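Local coordinates for malonyl CoA-acyl carrier protein transacylase (Burkholderia pseudomallei, PDB 3G87) that probably moves the malonyl group from coenzyme A to the holo acyl carrier protein, the malonyl-loading step that precedes chain building by an acyl-carrier-protein-dependent synthase, at residues A24-F29 with N70-Y75; R142-H147 with A177-D182; L149-I154 with H196-R201; V227-Y232 with P248-E253. One frame throughout, in Å; residues are numbered along the deposited sequence.

Contact 1 of 4, residues A24-F29 with N70-Y75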
loop_
_atom_site.group_PDB
_atom_site.type_symbol
_atom_site.label_atom_id
_atom_site.label_comp_id
_atom_site.label_asym_id
_atom_site.label_seq_id
_atom_site.Cartn_x
_atom_site.Cartn_y
_atom_site.Cartn_z
ATOM N N ALA A 24 1.569 -14.280 -17.447
ATOM C CA ALA A 24 1.306 -14.078 -18.845
ATOM C C ALA A 24 0.743 -12.721 -19.168
ATOM O O ALA A 24 0.751 -12.320 -20.278
ATOM C CB ALA A 24 0.449 -15.136 -19.346
ATOM N N LEU A 25 0.298 -12.003 -18.151
ATOM C CA LEU A 25 -0.084 -10.620 -18.286
ATOM C C LEU A 25 0.951 -9.745 -18.921
ATOM O O LEU A 25 0.606 -8.824 -19.545
ATOM C CB LEU A 25 -0.408 -10.021 -16.958
ATOM C CG LEU A 25 -1.734 -10.403 -16.327
ATOM C CD1 LEU A 25 -1.761 -9.919 -14.925
ATOM C CD2 LEU A 25 -2.866 -9.845 -17.126
ATOM N N PHE A 26 2.218 -10.025 -18.730
ATOM C CA PHE A 26 3.262 -9.206 -19.302
ATOM C C PHE A 26 3.301 -9.197 -20.806
ATOM O O PHE A 26 3.482 -8.211 -21.378
ATOM C CB PHE A 26 4.642 -9.573 -18.753
ATOM C CG PHE A 26 4.882 -9.073 -17.383
ATOM C CD1 PHE A 26 4.909 -9.912 -16.322
ATOM C CD2 PHE A 26 5.049 -7.764 -17.155
ATOM C CE1 PHE A 26 5.085 -9.427 -15.103
ATOM C CE2 PHE A 26 5.229 -7.327 -15.968
ATOM C CZ PHE A 26 5.247 -8.134 -14.938
ATOM N N ASP A 27 3.175 -10.335 -21.414
ATOM C CA ASP A 27 3.089 -10.465 -22.864
ATOM C C ASP A 27 1.709 -10.054 -23.384
ATOM O O ASP A 27 1.632 -9.506 -24.478
ATOM C CB ASP A 27 3.329 -11.918 -23.288
ATOM C CG ASP A 27 4.779 -12.364 -23.130
ATOM O OD1 ASP A 27 5.736 -11.550 -23.248
ATOM O OD2 ASP A 27 4.933 -13.574 -22.901
ATOM N N ARG A 28 0.626 -10.327 -22.637
ATOM C CA ARG A 28 -0.681 -9.832 -23.038
ATOM C C ARG A 28 -0.639 -8.334 -23.225
ATOM O O ARG A 28 -1.212 -7.825 -24.193
ATOM C CB ARG A 28 -1.766 -10.190 -22.011
ATOM C CG ARG A 28 -3.142 -9.569 -22.337
ATOM C CD ARG A 28 -4.187 -9.926 -21.234
ATOM N NE ARG A 28 -5.474 -9.311 -21.549
ATOM C CZ ARG A 28 -6.634 -9.633 -20.987
ATOM N NH1 ARG A 28 -6.675 -10.568 -20.040
ATOM N NH2 ARG A 28 -7.757 -9.022 -21.383
ATOM N N PHE A 29 0.060 -7.641 -22.323
ATOM C CA PHE A 29 0.164 -6.175 -22.345
ATOM C C PHE A 29 1.559 -5.779 -22.793
ATOM O O PHE A 29 2.226 -4.952 -22.182
ATOM C CB PHE A 29 -0.227 -5.567 -20.976
ATOM C CG PHE A 29 -1.711 -5.675 -20.692
ATOM C CD1 PHE A 29 -2.197 -6.597 -19.797
ATOM C CD2 PHE A 29 -2.639 -4.898 -21.400
ATOM C CE1 PHE A 29 -3.596 -6.722 -19.555
ATOM C CE2 PHE A 29 -4.018 -5.052 -21.193
ATOM C CZ PHE A 29 -4.488 -5.966 -20.272
ATOM N N ASN A 70 -0.074 -4.871 -10.322
ATOM C CA ASN A 70 -1.399 -4.409 -9.967
ATOM C C ASN A 70 -2.079 -3.805 -11.200
ATOM O O ASN A 70 -3.236 -4.091 -11.474
ATOM C CB ASN A 70 -1.327 -3.349 -8.862
ATOM C CG ASN A 70 -0.942 -3.914 -7.529
ATOM O OD1 ASN A 70 -0.769 -5.141 -7.349
ATOM N ND2 ASN A 70 -0.795 -3.018 -6.551
ATOM N N ALA A 71 -1.393 -2.929 -11.920
ATOM C CA ALA A 71 -1.977 -2.307 -13.114
ATOM C C ALA A 71 -2.438 -3.297 -14.178
ATOM O O ALA A 71 -3.523 -3.177 -14.725
ATOM C CB ALA A 71 -0.962 -1.356 -13.739
ATOM N N LEU A 72 -1.591 -4.244 -14.529
ATOM C CA LEU A 72 -1.915 -5.163 -15.601
ATOM C C LEU A 72 -3.116 -6.008 -15.220
ATOM O O LEU A 72 -4.052 -6.160 -16.021
ATOM C CB LEU A 72 -0.689 -6.018 -15.907
ATOM C CG LEU A 72 0.164 -5.523 -17.106
ATOM C CD1 LEU A 72 0.359 -3.995 -17.203
ATOM C CD2 LEU A 72 1.499 -6.227 -17.126
ATOM N N THR A 73 -3.115 -6.505 -13.983
ATOM C CA THR A 73 -4.256 -7.218 -13.424
ATOM C C THR A 73 -5.503 -6.355 -13.518
ATOM O O THR A 73 -6.545 -6.843 -13.959
ATOM C CB THR A 73 -4.034 -7.538 -11.988
ATOM O OG1 THR A 73 -2.796 -8.209 -11.877
ATOM C CG2 THR A 73 -5.115 -8.471 -11.495
ATOM N N TYR A 74 -5.386 -5.081 -13.152
ATOM C CA TYR A 74 -6.503 -4.154 -13.282
ATOM C C TYR A 74 -7.010 -4.018 -14.750
ATOM O O TYR A 74 -8.206 -4.134 -15.010
ATOM C CB TYR A 74 -6.104 -2.833 -12.684
ATOM C CG TYR A 74 -6.953 -1.666 -13.126
ATOM C CD1 TYR A 74 -8.237 -1.432 -12.568
ATOM C CD2 TYR A 74 -6.463 -0.755 -14.088
ATOM C CE1 TYR A 74 -9.018 -0.342 -13.030
ATOM C CE2 TYR A 74 -7.233 0.301 -14.519
ATOM C CZ TYR A 74 -8.477 0.503 -13.995
ATOM O OH TYR A 74 -9.175 1.557 -14.447
ATOM N N TYR A 75 -6.108 -3.783 -15.704
ATOM C CA TYR A 75 -6.489 -3.815 -17.123
ATOM C C TYR A 75 -7.074 -5.152 -17.590
ATOM O O TYR A 75 -8.072 -5.148 -18.286
ATOM C CB TYR A 75 -5.339 -3.429 -18.023
ATOM C CG TYR A 75 -4.777 -2.033 -17.781
ATOM C CD1 TYR A 75 -5.614 -0.881 -17.743
ATOM C CD2 TYR A 75 -3.410 -1.864 -17.576
ATOM C CE1 TYR A 75 -5.081 0.373 -17.515
ATOM C CE2 TYR A 75 -2.887 -0.606 -17.332
ATOM C CZ TYR A 75 -3.708 0.492 -17.331
ATOM O OH TYR A 75 -3.110 1.715 -17.122
#

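Contact 2 of 4, residues R142-H147 with A177-D182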
loop_
_atom_site.group_PDB
_atom_site.type_symbol
_atom_site.label_atom_id
_atom_site.label_comp_id
_atom_site.label_asym_id
_atom_site.label_seq_id
_atom_site.Cartn_x
_atom_site.Cartn_y
_atom_site.Cartn_z
ATOM N N ARG A 142 0.901 1.700 24.777
ATOM C CA ARG A 142 1.256 1.676 26.212
ATOM C C ARG A 142 2.518 0.858 26.379
ATOM O O ARG A 142 3.492 1.288 27.021
ATOM C CB ARG A 142 0.152 1.023 27.045
ATOM C CG ARG A 142 0.252 1.270 28.558
ATOM C CD ARG A 142 -0.954 0.757 29.415
ATOM N NE ARG A 142 -1.498 -0.520 28.945
ATOM C CZ ARG A 142 -0.847 -1.694 28.936
ATOM N NH1 ARG A 142 0.410 -1.815 29.387
ATOM N NH2 ARG A 142 -1.471 -2.777 28.445
ATOM N N THR A 143 2.502 -0.326 25.783
ATOM C CA THR A 143 3.621 -1.223 25.886
ATOM C C THR A 143 4.889 -0.561 25.367
ATOM O O THR A 143 5.878 -0.586 26.053
ATOM C CB THR A 143 3.337 -2.475 25.145
ATOM O OG1 THR A 143 2.273 -3.133 25.828
ATOM C CG2 THR A 143 4.599 -3.362 25.108
ATOM N N LEU A 144 4.822 0.064 24.192
ATOM C CA LEU A 144 5.957 0.822 23.653
ATOM C C LEU A 144 6.408 1.909 24.622
ATOM O O LEU A 144 7.611 2.032 24.833
ATOM C CB LEU A 144 5.673 1.453 22.252
ATOM C CG LEU A 144 5.219 0.500 21.137
ATOM C CD1 LEU A 144 4.645 1.314 19.961
ATOM C CD2 LEU A 144 6.383 -0.411 20.684
ATOM N N ASP A 145 5.512 2.696 25.205
ATOM C CA ASP A 145 5.907 3.676 26.203
ATOM C C ASP A 145 6.601 3.082 27.405
ATOM O O ASP A 145 7.591 3.578 27.801
ATOM C CB ASP A 145 4.750 4.539 26.744
ATOM C CG ASP A 145 4.027 5.345 25.700
ATOM O OD1 ASP A 145 4.578 5.826 24.766
ATOM O OD2 ASP A 145 2.853 5.514 25.840
ATOM N N GLU A 146 6.042 2.021 27.965
ATOM C CA GLU A 146 6.511 1.429 29.195
ATOM C C GLU A 146 7.916 0.911 29.122
ATOM O O GLU A 146 8.590 0.871 30.100
ATOM C CB GLU A 146 5.603 0.299 29.674
ATOM C CG GLU A 146 4.403 0.717 30.420
ATOM C CD GLU A 146 3.308 -0.271 30.384
ATOM O OE1 GLU A 146 3.489 -1.317 29.860
ATOM O OE2 GLU A 146 2.265 -0.025 30.911
ATOM N N HIS A 147 8.328 0.526 27.936
ATOM C CA HIS A 147 9.626 -0.001 27.695
ATOM C C HIS A 147 10.548 0.927 26.954
ATOM O O HIS A 147 11.449 0.499 26.372
ATOM C CB HIS A 147 9.503 -1.345 26.993
ATOM C CG HIS A 147 8.712 -2.348 27.759
ATOM N ND1 HIS A 147 9.288 -3.266 28.589
ATOM C CD2 HIS A 147 7.391 -2.536 27.866
ATOM C CE1 HIS A 147 8.363 -3.990 29.160
ATOM N NE2 HIS A 147 7.201 -3.564 28.739
ATOM N N ALA A 177 10.219 -9.302 22.150
ATOM C CA ALA A 177 9.974 -9.814 23.443
ATOM C C ALA A 177 8.716 -9.266 24.084
ATOM O O ALA A 177 8.218 -9.870 24.982
ATOM C CB ALA A 177 11.145 -9.550 24.295
ATOM N N LEU A 178 8.208 -8.131 23.629
ATOM C CA LEU A 178 7.078 -7.526 24.303
ATOM C C LEU A 178 5.753 -7.917 23.763
ATOM O O LEU A 178 4.777 -7.680 24.369
ATOM C CB LEU A 178 7.171 -6.017 24.326
ATOM C CG LEU A 178 8.484 -5.419 24.736
ATOM C CD1 LEU A 178 8.559 -4.012 24.426
ATOM C CD2 LEU A 178 8.721 -5.670 26.134
ATOM N N PHE A 179 5.757 -8.502 22.588
ATOM C CA PHE A 179 4.562 -8.889 21.913
ATOM C C PHE A 179 4.521 -10.382 21.619
ATOM O O PHE A 179 4.051 -10.790 20.587
ATOM C CB PHE A 179 4.357 -8.068 20.635
ATOM C CG PHE A 179 4.243 -6.596 20.875
ATOM C CD1 PHE A 179 3.142 -6.058 21.446
ATOM C CD2 PHE A 179 5.287 -5.765 20.566
ATOM C CE1 PHE A 179 3.103 -4.761 21.690
ATOM C CE2 PHE A 179 5.228 -4.468 20.793
ATOM C CZ PHE A 179 4.142 -3.958 21.336
ATOM N N GLN A 180 5.043 -11.192 22.516
ATOM C CA GLN A 180 4.892 -12.621 22.385
ATOM C C GLN A 180 4.419 -13.201 23.667
ATOM O O GLN A 180 5.179 -13.535 24.531
ATOM C CB GLN A 180 6.147 -13.274 21.931
ATOM C CG GLN A 180 6.402 -13.038 20.511
ATOM C CD GLN A 180 7.841 -13.045 20.200
ATOM O OE1 GLN A 180 8.246 -12.542 19.188
ATOM N NE2 GLN A 180 8.633 -13.589 21.082
ATOM N N HIS A 181 3.119 -13.288 23.768
ATOM C CA HIS A 181 2.512 -13.748 24.940
ATOM C C HIS A 181 1.055 -13.759 24.730
ATOM O O HIS A 181 0.551 -12.939 23.998
ATOM C CB HIS A 181 2.802 -12.779 26.047
ATOM C CG HIS A 181 2.072 -11.487 25.923
ATOM N ND1 HIS A 181 0.867 -11.254 26.533
ATOM C CD2 HIS A 181 2.387 -10.355 25.268
ATOM C CE1 HIS A 181 0.474 -10.030 26.260
ATOM N NE2 HIS A 181 1.381 -9.463 25.496
ATOM N N ASP A 182 0.382 -14.675 25.424
ATOM C CA ASP A 182 -1.045 -14.901 25.310
ATOM C C ASP A 182 -1.500 -15.091 23.869
ATOM O O ASP A 182 -1.089 -16.008 23.239
ATOM C CB ASP A 182 -1.775 -13.776 25.974
ATOM C CG ASP A 182 -1.520 -13.728 27.427
ATOM O OD1 ASP A 182 -0.903 -12.768 27.899
ATOM O OD2 ASP A 182 -1.932 -14.665 28.112
#

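Contact 3 of 4, residues L149-I154 with H196-R201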
loop_
_atom_site.group_PDB
_atom_site.type_symbol
_atom_site.label_atom_id
_atom_site.label_comp_id
_atom_site.label_asym_id
_atom_site.label_seq_id
_atom_site.Cartn_x
_atom_site.Cartn_y
_atom_site.Cartn_z
ATOM N N LEU A 149 10.540 2.505 24.113
ATOM C CA LEU A 149 10.568 2.520 22.677
ATOM C C LEU A 149 9.993 3.823 22.117
ATOM O O LEU A 149 8.931 3.858 21.571
ATOM C CB LEU A 149 9.865 1.309 22.139
ATOM C CG LEU A 149 10.328 0.017 22.764
ATOM C CD1 LEU A 149 9.713 -1.155 22.150
ATOM C CD2 LEU A 149 11.796 -0.124 22.758
ATOM N N VAL A 150 10.756 4.873 22.274
ATOM C CA VAL A 150 10.307 6.232 22.093
ATOM C C VAL A 150 10.110 6.675 20.654
ATOM O O VAL A 150 9.339 7.530 20.401
ATOM C CB VAL A 150 11.209 7.234 22.844
ATOM C CG1 VAL A 150 11.193 6.925 24.273
ATOM C CG2 VAL A 150 12.614 7.210 22.310
ATOM N N ASP A 151 10.804 6.066 19.730
ATOM C CA ASP A 151 10.748 6.447 18.354
ATOM C C ASP A 151 9.996 5.455 17.513
ATOM O O ASP A 151 10.080 5.470 16.346
ATOM C CB ASP A 151 12.157 6.622 17.842
ATOM C CG ASP A 151 12.819 7.831 18.401
ATOM O OD1 ASP A 151 12.161 8.822 18.509
ATOM O OD2 ASP A 151 13.993 7.795 18.725
ATOM N N THR A 152 9.234 4.615 18.158
ATOM C CA THR A 152 8.472 3.599 17.518
ATOM C C THR A 152 7.009 3.941 17.602
ATOM O O THR A 152 6.550 4.267 18.640
ATOM C CB THR A 152 8.751 2.240 18.156
ATOM O OG1 THR A 152 10.112 1.954 18.027
ATOM C CG2 THR A 152 7.992 1.154 17.509
ATOM N N ALA A 153 6.302 3.859 16.484
ATOM C CA ALA A 153 4.858 4.141 16.430
ATOM C C ALA A 153 4.058 3.212 15.497
ATOM O O ALA A 153 4.620 2.378 14.782
ATOM C CB ALA A 153 4.665 5.633 16.005
ATOM N N ILE A 154 2.738 3.373 15.461
ATOM C CA ILE A 154 1.966 2.622 14.532
ATOM C C ILE A 154 2.146 3.185 13.102
ATOM O O ILE A 154 1.983 4.404 12.856
ATOM C CB ILE A 154 0.483 2.640 14.878
ATOM C CG1 ILE A 154 0.270 2.405 16.374
ATOM C CG2 ILE A 154 -0.288 1.670 13.952
ATOM C CD1 ILE A 154 0.378 1.000 16.821
ATOM N N HIS A 196 6.487 4.797 6.900
ATOM C CA HIS A 196 5.260 5.399 7.377
ATOM C C HIS A 196 5.399 5.873 8.803
ATOM O O HIS A 196 4.551 5.618 9.612
ATOM C CB HIS A 196 4.057 4.454 7.165
ATOM C CG HIS A 196 3.681 4.285 5.725
ATOM N ND1 HIS A 196 3.109 5.279 4.985
ATOM C CD2 HIS A 196 3.855 3.257 4.879
ATOM C CE1 HIS A 196 2.930 4.876 3.753
ATOM N NE2 HIS A 196 3.387 3.656 3.663
ATOM N N SER A 197 6.529 6.520 9.070
ATOM C CA SER A 197 6.877 7.127 10.362
ATOM C C SER A 197 7.665 8.409 10.063
ATOM O O SER A 197 7.909 8.741 8.900
ATOM C CB SER A 197 7.756 6.198 11.216
ATOM O OG SER A 197 9.130 6.224 10.772
ATOM N N LYS A 198 8.066 9.098 11.123
ATOM C CA LYS A 198 8.845 10.348 11.024
ATOM C C LYS A 198 10.221 10.194 10.371
ATOM O O LYS A 198 10.804 11.184 9.981
ATOM C CB LYS A 198 9.063 10.954 12.413
ATOM C CG LYS A 198 9.854 10.042 13.398
ATOM C CD LYS A 198 10.089 10.763 14.753
ATOM C CE LYS A 198 10.411 9.722 15.842
ATOM N NZ LYS A 198 10.671 10.338 17.195
ATOM N N PHE A 199 10.751 8.976 10.308
ATOM C CA PHE A 199 12.035 8.752 9.648
ATOM C C PHE A 199 11.961 8.954 8.130
ATOM O O PHE A 199 12.972 9.222 7.492
ATOM C CB PHE A 199 12.711 7.433 10.109
ATOM C CG PHE A 199 12.972 7.408 11.613
ATOM C CD1 PHE A 199 14.068 8.089 12.157
ATOM C CD2 PHE A 199 12.059 6.813 12.496
ATOM C CE1 PHE A 199 14.299 8.131 13.547
ATOM C CE2 PHE A 199 12.285 6.841 13.874
ATOM C CZ PHE A 199 13.421 7.498 14.396
ATOM N N MET A 200 10.772 8.883 7.568
ATOM C CA MET A 200 10.512 9.043 6.167
ATOM C C MET A 200 10.318 10.463 5.717
ATOM O O MET A 200 10.141 10.714 4.572
ATOM C CB MET A 200 9.320 8.200 5.761
ATOM C CG MET A 200 9.599 6.750 5.706
ATOM S SD MET A 200 11.071 6.204 4.867
ATOM C CE MET A 200 11.894 5.745 6.248
ATOM N N ARG A 201 10.368 11.379 6.645
ATOM C CA ARG A 201 10.248 12.765 6.317
ATOM C C ARG A 201 11.153 13.275 5.186
ATOM O O ARG A 201 10.703 13.969 4.372
ATOM C CB ARG A 201 10.400 13.619 7.534
ATOM C CG ARG A 201 9.127 14.054 7.994
ATOM C CD ARG A 201 9.189 14.678 9.334
ATOM N NE ARG A 201 8.415 13.994 10.329
ATOM C CZ ARG A 201 7.097 13.827 10.298
ATOM N NH1 ARG A 201 6.388 14.306 9.281
ATOM N NH2 ARG A 201 6.483 13.183 11.289
HETATM O O HOH W 1 3.952 6.153 12.033
#

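Contact 4 of 4, residues V227-Y232 with P248-E253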
loop_
_atom_site.group_PDB
_atom_site.type_symbol
_atom_site.label_atom_id
_atom_site.label_comp_id
_atom_site.label_asym_id
_atom_site.label_seq_id
_atom_site.Cartn_x
_atom_site.Cartn_y
_atom_site.Cartn_z
ATOM N N VAL A 227 -3.909 8.516 4.099
ATOM C CA VAL A 227 -3.540 9.503 5.153
ATOM C C VAL A 227 -4.761 9.866 5.970
ATOM O O VAL A 227 -4.672 9.896 7.205
ATOM C CB VAL A 227 -2.882 10.767 4.547
ATOM C CG1 VAL A 227 -2.577 11.857 5.595
ATOM C CG2 VAL A 227 -1.570 10.356 3.829
ATOM N N SER A 228 -5.886 10.131 5.282
ATOM C CA SER A 228 -7.113 10.618 5.896
ATOM C C SER A 228 -8.240 9.602 6.078
ATOM O O SER A 228 -9.248 9.885 6.734
ATOM C CB SER A 228 -7.661 11.753 5.038
ATOM O OG SER A 228 -8.110 11.211 3.798
ATOM N N ALA A 229 -8.110 8.444 5.455
ATOM C CA ALA A 229 -9.183 7.493 5.450
ATOM C C ALA A 229 -10.446 8.111 4.825
ATOM O O ALA A 229 -11.578 7.690 5.110
ATOM C CB ALA A 229 -9.441 7.001 6.878
ATOM N N ARG A 230 -10.254 9.091 3.940
ATOM C CA ARG A 230 -11.387 9.747 3.290
ATOM C C ARG A 230 -11.048 9.986 1.806
ATOM O O ARG A 230 -9.885 9.918 1.439
ATOM C CB ARG A 230 -11.712 11.077 3.996
ATOM C CG ARG A 230 -12.276 10.987 5.439
ATOM C CD ARG A 230 -13.635 10.327 5.441
ATOM N NE ARG A 230 -14.280 10.270 6.757
ATOM C CZ ARG A 230 -14.062 9.337 7.685
ATOM N NH1 ARG A 230 -13.177 8.341 7.515
ATOM N NH2 ARG A 230 -14.724 9.413 8.826
ATOM N N PRO A 231 -12.023 10.263 0.977
ATOM C CA PRO A 231 -11.769 10.573 -0.416
ATOM C C PRO A 231 -10.742 11.716 -0.642
ATOM O O PRO A 231 -10.821 12.726 -0.015
ATOM C CB PRO A 231 -13.139 10.978 -0.905
ATOM C CG PRO A 231 -14.035 10.591 0.061
ATOM C CD PRO A 231 -13.427 10.450 1.308
ATOM N N TYR A 232 -9.780 11.493 -1.514
ATOM C CA TYR A 232 -8.917 12.518 -2.042
ATOM C C TYR A 232 -9.707 13.771 -2.447
ATOM O O TYR A 232 -10.674 13.722 -3.133
ATOM C CB TYR A 232 -8.099 12.003 -3.225
ATOM C CG TYR A 232 -6.680 11.531 -2.971
ATOM C CD1 TYR A 232 -6.405 10.225 -2.693
ATOM C CD2 TYR A 232 -5.621 12.384 -3.091
ATOM C CE1 TYR A 232 -5.180 9.807 -2.500
ATOM C CE2 TYR A 232 -4.389 11.975 -2.886
ATOM C CZ TYR A 232 -4.150 10.675 -2.593
ATOM O OH TYR A 232 -2.896 10.256 -2.405
ATOM N N PRO A 248 0.853 7.297 9.061
ATOM C CA PRO A 248 0.346 5.903 9.096
ATOM C C PRO A 248 -0.707 5.601 8.039
ATOM O O PRO A 248 -1.457 6.475 7.591
ATOM C CB PRO A 248 -0.224 5.733 10.521
ATOM C CG PRO A 248 -0.198 7.089 11.133
ATOM C CD PRO A 248 0.705 8.007 10.347
ATOM N N VAL A 249 -0.740 4.368 7.626
ATOM C CA VAL A 249 -1.648 3.950 6.593
ATOM C C VAL A 249 -2.912 3.581 7.315
ATOM O O VAL A 249 -2.924 2.661 8.176
ATOM C CB VAL A 249 -1.121 2.723 5.851
ATOM C CG1 VAL A 249 -2.211 2.104 4.979
ATOM C CG2 VAL A 249 0.100 3.083 5.011
ATOM N N ARG A 250 -3.996 4.256 6.979
ATOM C CA ARG A 250 -5.214 4.018 7.772
ATOM C C ARG A 250 -6.154 3.136 7.013
ATOM O O ARG A 250 -7.267 3.539 6.646
ATOM C CB ARG A 250 -5.845 5.331 8.186
ATOM C CG ARG A 250 -5.055 5.977 9.374
ATOM C CD ARG A 250 -5.390 7.492 9.509
ATOM N NE ARG A 250 -6.699 7.731 10.088
ATOM C CZ ARG A 250 -7.299 8.922 10.109
ATOM N NH1 ARG A 250 -6.724 9.963 9.537
ATOM N NH2 ARG A 250 -8.499 9.063 10.671
ATOM N N TRP A 251 -5.727 1.910 6.826
ATOM C CA TRP A 251 -6.442 0.911 6.111
ATOM C C TRP A 251 -7.811 0.513 6.650
ATOM O O TRP A 251 -8.762 0.525 5.910
ATOM C CB TRP A 251 -5.576 -0.290 5.827
ATOM C CG TRP A 251 -6.222 -1.169 4.903
ATOM C CD1 TRP A 251 -6.818 -2.333 5.188
ATOM C CD2 TRP A 251 -6.444 -0.935 3.534
ATOM N NE1 TRP A 251 -7.358 -2.854 4.111
ATOM C CE2 TRP A 251 -7.154 -2.020 3.061
ATOM C CE3 TRP A 251 -6.082 0.076 2.650
ATOM C CZ2 TRP A 251 -7.512 -2.138 1.753
ATOM C CZ3 TRP A 251 -6.440 -0.030 1.373
ATOM C CH2 TRP A 251 -7.155 -1.128 0.918
ATOM N N CYS A 252 -7.874 0.146 7.922
ATOM C CA CYS A 252 -9.077 -0.233 8.620
ATOM C C CYS A 252 -10.155 0.823 8.535
ATOM O O CYS A 252 -11.241 0.543 8.184
ATOM C CB CYS A 252 -8.775 -0.660 10.083
ATOM S SG CYS A 252 -10.158 -1.114 11.095
ATOM N N GLU A 253 -9.798 2.044 8.870
ATOM C CA GLU A 253 -10.668 3.194 8.796
ATOM C C GLU A 253 -11.085 3.510 7.385
ATOM O O GLU A 253 -12.097 4.019 7.175
ATOM C CB GLU A 253 -9.992 4.439 9.367
ATOM C CG GLU A 253 -10.084 4.672 10.830
ATOM C CD GLU A 253 -9.183 5.795 11.292
ATOM O OE1 GLU A 253 -7.983 5.623 11.324
ATOM O OE2 GLU A 253 -9.665 6.867 11.574
HETATM O O HOH W 2 -2.574 8.856 8.354
#

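Contact 1 of 4, residues A24-F29 with N70-Y75
Thr-73 OG1 meets Leu-25 CD1 at 3.6 Å, while its hydroxyl is hydrogen-bonded to Val-69 O one helical turn back. With that bond made within the helix, the polar atom can lie against a methyl group. No hydrogen bond crosses between 24-29 and 70-75; the contact is apolar. Leu-72 is at its middle. Its CB faces Leu-25 CB at 4.1 Å, and its CD2 lies 3.9 Å from Phe-26 CD2, the two side chains crossing at about a right angle. Phe-29 slides past Leu-72 in the opposite direction, with CD1 3.7 Å from Leu-72 CG. Further along the ring, Phe-29 CE1 comes to 3.6 Å from the carbonyl Leu-72 O. Phe-29 CG is anti to the carbonyl carbon (chi1 -71°), and the tip of the ring, CZ, touches Tyr-75 CB at 3.5 Å. The edge of the Tyr-75 ring is turned toward the face of Phe-29 in a tilted edge-to-face pair, centroids 6.0 Å apart and planes at 52°. At the outer side, Arg-28 makes salt bridges to Glu-79 and Asp-80 farther down helix 59-81. Phe-29 follows helix 25-28 and occupies the N-cap position of helix 30-40, whose Leu-32 and Thr-33 also pack on Leu-72. This is helix-on-helix packing within the acyl transferase fold, joining the short helix 25-28 to the long helix 59-81.

Contact 2 of 4, residues R142-H147 with A177-D182
Leu-178 lays a methyl over the His-147 ring. CD2 stands 3.5 Å from the ring centroid and 10° off the normal, a CH-pi contact over the face. The second methyl, CD1, stays near the root of the ring, 3.7 Å from His-147 CG and 3.8 Å from His-147 CB. In both residues CG is anti to the carbonyl carbon and beside the backbone N (chi1 -58° for His-147, -47° for Leu-178). Each CB-CG bond thus leads on to the opposing side chain, and the two slide past each other in opposite directions. Thr-143 turns its methyl to the partner: CG2 is anti to the backbone N and lies 3.8 Å from Leu-178 CB. The same methyl meets Phe-179 CZ at 3.8 Å, threonine and phenylalanine approaching tip to tip. Thr-143 OG1, on the other branch, is hydrogen-bonded to Gln-139 O, within its own helix. Leu-144 adds CD2 at the edge of the Phe-179 ring, 4.2 Å from CE2. Phe-179 also packs on Val-184 and Tyr-186. No hydrogen bond crosses this contact. It ties the end of helix 137-146 to the loop that leads from helix 169-175 into strand 185-188. Two helices and a four-stranded antiparallel sheet of order 2-3-1-4 form the ferredoxin-like subdomain known in malonyl-CoA:ACP transacylases.

Contact 3 of 4, residues L149-I154 with H196-R201
Lys-198 CG sits between the backbone N and the carbonyl carbon (chi1 61°), and the chain runs extended beyond it to Asp-151. Asp-151 CG is anti to its carbonyl carbon (chi1 -71°), and the two side chains cross at about a right angle. Lys-198 NZ forms a salt bridge with Asp-151 OD1; the modelled 2.5 Å is very short, so the exact length is doubtful. Phe-199 comes in beside it. Its CZ meets Asp-151 CB at 3.8 Å, and its edge, at CE2, meets Asp-151 O at 3.6 Å. Lys-198 CG lies over a face of this ring, toward the rim. Deeper in, a water donates to both Ile-154 O (2.8 Å) and His-196 O (2.6 Å), bridging two carbonyls. An ST turn, Phe-199 N to Ser-197 OG, shapes the loop after His-196. His-196 NE2 is hydrogen-bonded to Ser-92 OG of the GxSxG sequence, consistent with the serine-histidine active site of this acyltransferase family.

Contact 4 of 4, residues V227-Y232 with P248-E253
This contact joins an ST turn, made by Ser-228 OG and Arg-230 N in the loop after strand 223-224, to the start of helix 251-264, where Arg-250 is at the N-cap position. Arg-250 carries it. The chain bends at chi3 (75°), which turns NE back from the extended line. NH1 donates to Val-227 O at 3.1 Å, in the carbonyl plane and on a lone pair. The same oxygen takes a second bond, from a water at 2.6 Å that also donates to Pro-248 O. Side-on, Arg-250 grips Glu-253: NE to OE1 at 2.8 Å and NH2 to OE2 at 2.6 Å, both nearly straight. Ala-229, with positive phi (59°), places CB over one face of the guanidinium, offset toward the rim, and 3.6 Å from Glu-253 CB. Arg-230 NH1 bonds to its neighbour Ala-229 O. With three bonds from three nitrogens, the Arg-250 guanidinium is held against rotation; its charge is probably balanced by Glu-253, and it may polarise the Val-227 carbonyl.

Overall arrangement
Contact 1 stands apart, its centre about 43 Å from that of contact 2 and on the opposite side of the chain's centre. Both are partly buried and apolar across the interface, but contact 1 packs helix on helix, contact 2 a helix end on a loop. Contacts 3 and 4 rely on charged side chains and bridging waters. Contact 3 is partly buried, from exposed Lys-198 and Phe-199 to buried Ile-154 and His-196; contact 4 is a surface contact. Contact 2 lies within the ferredoxin-like part, and contact 3 joins its 149-154 segment to the loop 196-201 beyond it. Contacts 2, 3 and 4 touch in series, and the probable active site lies where His-196 meets Val-249.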